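Local coordinates for sensor protein (Rhodopseudomonas palustris, PDB 2OOL) that senses light through a bound bilin chromophore held by the PAS-GAF part present here and, at full length, probably signals as a histidine kinase, at residues S59-D64 with R239-V244; H123-I128 with L257-L262. One frame throughout, in Å; residues are numbered along the deposited sequence.

Interaction 1. Residues S59-D64 with R239-V244; sequences SANVED and RPSPLV
Ser59 and Leu243 face each other as an antiparallel non-hydrogen-bonded pair, where strand 55-59 ends beside strand 241-244. CD2 of Leu243 packs 4.1 Å from CA of Ser59, and that CA also makes a CH...O contact with the carbonyl O of Pro242. The Ser59 hydroxyl, with OG between the backbone N and the carbonyl carbon (chi1 55°), donates to Asn61 OD1 at 2.6 Å and is also hydrogen-bonded to the N of Leu45 in strand 44-48. At Ala60 the backbone N donates a hydrogen bond to Pro242 O at 2.9 Å, nearly in line with the carbonyl (C=O...N 171°), while its methyl CB touches Pro242 CG at 4.2 Å and, equally distant, Val244 CG2. The N of Asn61 donates a hydrogen bond to Ser241 OG at 3.0 Å, a hydroxyl swung anti to its own backbone N (chi1 174°) and lying 3.5 Å from Asn61 CB. Asn61 ND2 in turn bonds Gly43 O. Ala60 and Asn61 are the middle residues of a type I turn, closed by the bond from Val62 N to Ser59 O, and the chain goes on into a short helix. The successive N-H groups of Ala60 and Asn61 are thus both satisfied by 241-244, one by a main-chain carbonyl and one by a serine hydroxyl, so that a strand from the GAF domain is built into the PAS sheet, between 38-39 and 55-59, by polar bonds flanked by small apolar contacts.

Interaction 2. Residues H123-I128 with L257-L262; sequences HRHDSI and LSFSVL
The Phe259 ring presents its edge to the face of the His125 imidazole, a T-shaped pair with centroids 5.1 Å apart and planes at 72°. CD2 of Phe259 sits over the centre of that imidazole, and Asp126 OD1 lies above its opposite face. His123 meets the root of the same phenylalanine: Phe259 CB stands over the His123 ring in a CH-pi contact, 3.9 Å from the centroid, and Phe259 O lies over a ring face, 3.3 Å from CE1 of His123. One water joins His123 NE2 to Phe259 N, at 2.9 Å from each. An alanine in place of His123 would probably leave this water without its protein partner on the strand and open a gap beneath Phe259 CB. Further out, NE2 of His125 makes a weak hydrogen bond to Asp256 OD2. The type I turn from Leu257 to Ser260 projects Phe259, and Ser260 OG is hydrogen-bonded to Glu132 OE2. The type I' turn from His125 to Ile128 is the tip of a PAS beta-hairpin; its pairing with a loop of the GAF domain is consistent with the knot of phytochromes, in which a GAF insertion encircles the N-terminal segment.

How the interactions relate
From the N terminus, the chain lays down the first halves of both interactions within the PAS domain, at 59-64 and then at the hairpin tip 123-128. It then enters the GAF domain, and a loop from within that domain returns with 239-244, which closes interaction 1 across 174 intervening residues, and with 257-262, which closes interaction 2 across 128. The two loops therefore cross, their segments alternating along the chain. Their centres lie about 17 Å apart, yet both reach the same antiparallel sheet, to which the GAF part lends strand 241-244, and CD1 of Leu243 packs 4.1 Å from CD1 of Leu257. Together they fix two parts of the GAF domain against the PAS domain, consistent with the knotted PAS-GAF connection of phytochromes.

Interaction 1. Residues S59-D64 with R239-V244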
loop_
_atom_site.group_PDB
_atom_site.type_symbol
_atom_site.label_atom_id
_atom_site.label_comp_id
_atom_site.label_asym_id
_atom_site.label_seq_id
_atom_site.Cartn_x
_atom_site.Cartn_y
_atom_site.Cartn_z
ATOM N N SER A 59 -13.481 -21.307 21.034
ATOM C CA SER A 59 -12.992 -20.615 22.209
ATOM C C SER A 59 -14.174 -20.307 23.136
ATOM O O SER A 59 -15.297 -19.951 22.672
ATOM C CB SER A 59 -12.236 -19.316 21.822
ATOM O OG SER A 59 -13.021 -18.449 21.015
ATOM N N ALA A 60 -13.909 -20.462 24.437
ATOM C CA ALA A 60 -14.920 -20.353 25.478
ATOM C C ALA A 60 -15.562 -18.976 25.529
ATOM O O ALA A 60 -16.702 -18.865 25.959
ATOM C CB ALA A 60 -14.287 -20.649 26.856
ATOM N N ASN A 61 -14.796 -17.937 25.157
ATOM C CA ASN A 61 -15.281 -16.547 25.100
ATOM C C ASN A 61 -16.413 -16.317 24.105
ATOM O O ASN A 61 -17.123 -15.323 24.181
ATOM C CB ASN A 61 -14.120 -15.521 24.874
ATOM C CG ASN A 61 -13.491 -15.577 23.467
ATOM O OD1 ASN A 61 -13.505 -16.599 22.814
ATOM N ND2 ASN A 61 -12.945 -14.443 23.004
ATOM N N VAL A 62 -16.605 -17.245 23.184
ATOM C CA VAL A 62 -17.777 -17.238 22.318
ATOM C C VAL A 62 -19.101 -17.219 23.116
ATOM O O VAL A 62 -20.103 -16.736 22.609
ATOM C CB VAL A 62 -17.691 -18.422 21.339
ATOM C CG1 VAL A 62 -18.967 -18.762 20.769
ATOM C CG2 VAL A 62 -16.647 -18.071 20.245
ATOM N N GLU A 63 -19.089 -17.702 24.359
ATOM C CA GLU A 63 -20.261 -17.626 25.231
ATOM C C GLU A 63 -20.734 -16.188 25.390
ATOM O O GLU A 63 -21.942 -15.922 25.422
ATOM C CB GLU A 63 -19.959 -18.227 26.610
ATOM C CG GLU A 63 -21.034 -17.969 27.659
ATOM C CD GLU A 63 -21.171 -19.122 28.665
ATOM O OE1 GLU A 63 -20.190 -19.458 29.373
ATOM O OE2 GLU A 63 -22.270 -19.698 28.730
ATOM N N ASP A 64 -19.800 -15.249 25.474
ATOM C CA ASP A 64 -20.209 -13.875 25.575
ATOM C C ASP A 64 -20.692 -13.327 24.238
ATOM O O ASP A 64 -21.406 -12.333 24.207
ATOM C CB ASP A 64 -19.076 -12.999 26.077
ATOM C CG ASP A 64 -18.365 -13.589 27.273
ATOM O OD1 ASP A 64 -19.049 -13.970 28.262
ATOM O OD2 ASP A 64 -17.118 -13.669 27.206
ATOM N N ARG A 239 -6.456 -12.658 29.849
ATOM C CA ARG A 239 -6.793 -13.938 30.447
ATOM C C ARG A 239 -7.048 -14.885 29.287
ATOM O O ARG A 239 -7.973 -14.639 28.506
ATOM C CB ARG A 239 -8.062 -13.748 31.265
ATOM C CG ARG A 239 -8.554 -14.958 32.015
ATOM C CD ARG A 239 -9.795 -14.595 32.924
ATOM N NE ARG A 239 -9.541 -13.366 33.723
ATOM C CZ ARG A 239 -10.366 -12.892 34.659
ATOM N NH1 ARG A 239 -11.511 -13.528 34.954
ATOM N NH2 ARG A 239 -10.043 -11.778 35.324
ATOM N N PRO A 240 -6.221 -15.951 29.143
ATOM C CA PRO A 240 -6.413 -16.904 28.065
ATOM C C PRO A 240 -7.814 -17.499 28.085
ATOM O O PRO A 240 -8.354 -17.774 29.166
ATOM C CB PRO A 240 -5.377 -18.000 28.373
ATOM C CG PRO A 240 -4.277 -17.269 29.132
ATOM C CD PRO A 240 -5.042 -16.304 29.975
ATOM N N SER A 241 -8.372 -17.731 26.898
ATOM C CA SER A 241 -9.692 -18.346 26.759
ATOM C C SER A 241 -9.518 -19.710 26.118
ATOM O O SER A 241 -9.092 -19.808 24.964
ATOM C CB SER A 241 -10.600 -17.444 25.906
ATOM O OG SER A 241 -11.866 -18.031 25.617
ATOM N N PRO A 242 -9.824 -20.781 26.868
ATOM C CA PRO A 242 -9.566 -22.108 26.364
ATOM C C PRO A 242 -10.449 -22.537 25.221
ATOM O O PRO A 242 -11.539 -22.016 25.048
ATOM C CB PRO A 242 -9.794 -22.978 27.595
ATOM C CG PRO A 242 -10.735 -22.227 28.384
ATOM C CD PRO A 242 -10.340 -20.834 28.238
ATOM N N LEU A 243 -9.937 -23.474 24.425
ATOM C CA LEU A 243 -10.666 -24.087 23.338
ATOM C C LEU A 243 -11.539 -25.167 23.912
ATOM O O LEU A 243 -11.125 -25.894 24.803
ATOM C CB LEU A 243 -9.733 -24.701 22.305
ATOM C CG LEU A 243 -8.811 -23.701 21.613
ATOM C CD1 LEU A 243 -8.008 -24.364 20.502
ATOM C CD2 LEU A 243 -9.515 -22.449 21.139
ATOM N N VAL A 244 -12.740 -25.289 23.374
ATOM C CA VAL A 244 -13.720 -26.267 23.852
ATOM C C VAL A 244 -14.231 -27.042 22.665
ATOM O O VAL A 244 -14.972 -26.495 21.881
ATOM C CB VAL A 244 -14.909 -25.581 24.497
ATOM C CG1 VAL A 244 -15.896 -26.640 25.089
ATOM C CG2 VAL A 244 -14.445 -24.670 25.554
#

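Interaction 2. Residues H123-I128 with L257-L262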
loop_
_atom_site.group_PDB
_atom_site.type_symbol
_atom_site.label_atom_id
_atom_site.label_comp_id
_atom_site.label_asym_id
_atom_site.label_seq_id
_atom_site.Cartn_x
_atom_site.Cartn_y
_atom_site.Cartn_z
ATOM N N HIS A 123 -7.657 -20.282 7.881
ATOM C CA HIS A 123 -6.533 -21.103 7.468
ATOM C C HIS A 123 -6.750 -22.608 7.632
ATOM O O HIS A 123 -7.598 -23.054 8.398
ATOM C CB HIS A 123 -5.217 -20.635 8.113
ATOM C CG HIS A 123 -4.942 -21.224 9.452
ATOM N ND1 HIS A 123 -5.235 -20.559 10.624
ATOM C CD2 HIS A 123 -4.300 -22.368 9.809
ATOM C CE1 HIS A 123 -4.814 -21.288 11.651
ATOM N NE2 HIS A 123 -4.247 -22.396 11.183
ATOM N N ARG A 124 -5.965 -23.352 6.862
ATOM C CA ARG A 124 -5.988 -24.824 6.805
ATOM C C ARG A 124 -4.658 -25.376 7.305
ATOM O O ARG A 124 -3.642 -24.977 6.793
ATOM C CB ARG A 124 -6.076 -25.241 5.364
ATOM C CG ARG A 124 -7.462 -25.395 4.821
ATOM C CD ARG A 124 -7.365 -26.133 3.466
ATOM N NE ARG A 124 -8.619 -26.094 2.721
ATOM C CZ ARG A 124 -9.168 -24.996 2.197
ATOM N NH1 ARG A 124 -8.578 -23.801 2.301
ATOM N NH2 ARG A 124 -10.333 -25.107 1.558
ATOM N N HIS A 125 -4.655 -26.279 8.280
ATOM C CA HIS A 125 -3.402 -26.858 8.842
ATOM C C HIS A 125 -3.909 -28.117 9.556
ATOM O O HIS A 125 -5.030 -28.129 10.069
ATOM C CB HIS A 125 -2.660 -25.779 9.727
ATOM C CG HIS A 125 -1.400 -26.255 10.431
ATOM N ND1 HIS A 125 -0.289 -26.731 9.758
ATOM C CD2 HIS A 125 -1.079 -26.297 11.750
ATOM C CE1 HIS A 125 0.647 -27.060 10.631
ATOM N NE2 HIS A 125 0.192 -26.804 11.846
ATOM N N ASP A 126 -3.198 -29.254 9.435
ATOM C CA ASP A 126 -3.625 -30.514 10.092
ATOM C C ASP A 126 -4.981 -31.020 9.755
ATOM O O ASP A 126 -5.733 -31.531 10.610
ATOM C CB ASP A 126 -3.495 -30.400 11.606
ATOM C CG ASP A 126 -2.020 -30.406 12.058
ATOM O OD1 ASP A 126 -1.117 -30.331 11.196
ATOM O OD2 ASP A 126 -1.768 -30.583 13.274
ATOM N N SER A 127 -5.291 -30.964 8.473
ATOM C CA SER A 127 -6.499 -31.565 7.973
ATOM C C SER A 127 -7.738 -30.862 8.498
ATOM O O SER A 127 -8.849 -31.374 8.365
ATOM C CB SER A 127 -6.492 -33.107 8.283
ATOM O OG SER A 127 -5.112 -33.548 8.296
ATOM N N ILE A 128 -7.573 -29.658 9.071
ATOM C CA ILE A 128 -8.728 -28.888 9.570
ATOM C C ILE A 128 -8.692 -27.427 9.177
ATOM O O ILE A 128 -7.666 -26.918 8.771
ATOM C CB ILE A 128 -8.882 -28.997 11.128
ATOM C CG1 ILE A 128 -7.635 -28.489 11.847
ATOM C CG2 ILE A 128 -9.226 -30.455 11.544
ATOM C CD1 ILE A 128 -7.868 -28.096 13.258
ATOM N N LEU A 257 -2.011 -24.659 17.033
ATOM C CA LEU A 257 -2.276 -23.257 16.747
ATOM C C LEU A 257 -1.094 -22.557 16.107
ATOM O O LEU A 257 -1.055 -21.334 16.009
ATOM C CB LEU A 257 -2.748 -22.594 18.018
ATOM C CG LEU A 257 -4.051 -23.180 18.581
ATOM C CD1 LEU A 257 -4.359 -22.614 19.926
ATOM C CD2 LEU A 257 -5.180 -22.855 17.641
ATOM N N SER A 258 -0.130 -23.317 15.593
ATOM C CA SER A 258 1.040 -22.681 14.943
ATOM C C SER A 258 0.701 -21.486 14.039
ATOM O O SER A 258 1.372 -20.437 14.112
ATOM C CB SER A 258 1.828 -23.689 14.123
ATOM O OG SER A 258 2.405 -24.690 14.928
ATOM N N PHE A 259 -0.303 -21.642 13.165
ATOM C CA PHE A 259 -0.680 -20.622 12.179
ATOM C C PHE A 259 -1.891 -19.763 12.587
ATOM O O PHE A 259 -2.429 -19.015 11.786
ATOM C CB PHE A 259 -0.837 -21.252 10.812
ATOM C CG PHE A 259 0.445 -21.731 10.254
ATOM C CD1 PHE A 259 1.324 -20.830 9.653
ATOM C CD2 PHE A 259 0.852 -23.034 10.436
ATOM C CE1 PHE A 259 2.547 -21.256 9.184
ATOM C CE2 PHE A 259 2.090 -23.483 9.950
ATOM C CZ PHE A 259 2.946 -22.575 9.339
ATOM N N SER A 260 -2.253 -19.785 13.862
ATOM C CA SER A 260 -3.383 -19.038 14.333
ATOM C C SER A 260 -2.983 -17.673 14.887
ATOM O O SER A 260 -2.085 -17.572 15.714
ATOM C CB SER A 260 -4.139 -19.846 15.410
ATOM O OG SER A 260 -4.299 -18.962 16.552
ATOM N N VAL A 261 -3.676 -16.614 14.449
ATOM C CA VAL A 261 -3.355 -15.252 14.875
ATOM C C VAL A 261 -3.698 -14.994 16.320
ATOM O O VAL A 261 -3.112 -14.077 16.926
ATOM C CB VAL A 261 -3.976 -14.149 13.919
ATOM C CG1 VAL A 261 -3.305 -14.219 12.532
ATOM C CG2 VAL A 261 -5.473 -14.294 13.761
ATOM N N LEU A 262 -4.584 -15.795 16.928
ATOM C CA LEU A 262 -4.994 -15.576 18.338
ATOM C C LEU A 262 -4.375 -16.528 19.354
ATOM O O LEU A 262 -4.695 -16.439 20.517
ATOM C CB LEU A 262 -6.536 -15.695 18.482
ATOM C CG LEU A 262 -7.424 -14.811 17.586
ATOM C CD1 LEU A 262 -8.906 -15.183 17.651
ATOM C CD2 LEU A 262 -7.232 -13.384 17.953
HETATM O O HOH W 1 -2.487 -23.547 13.147
#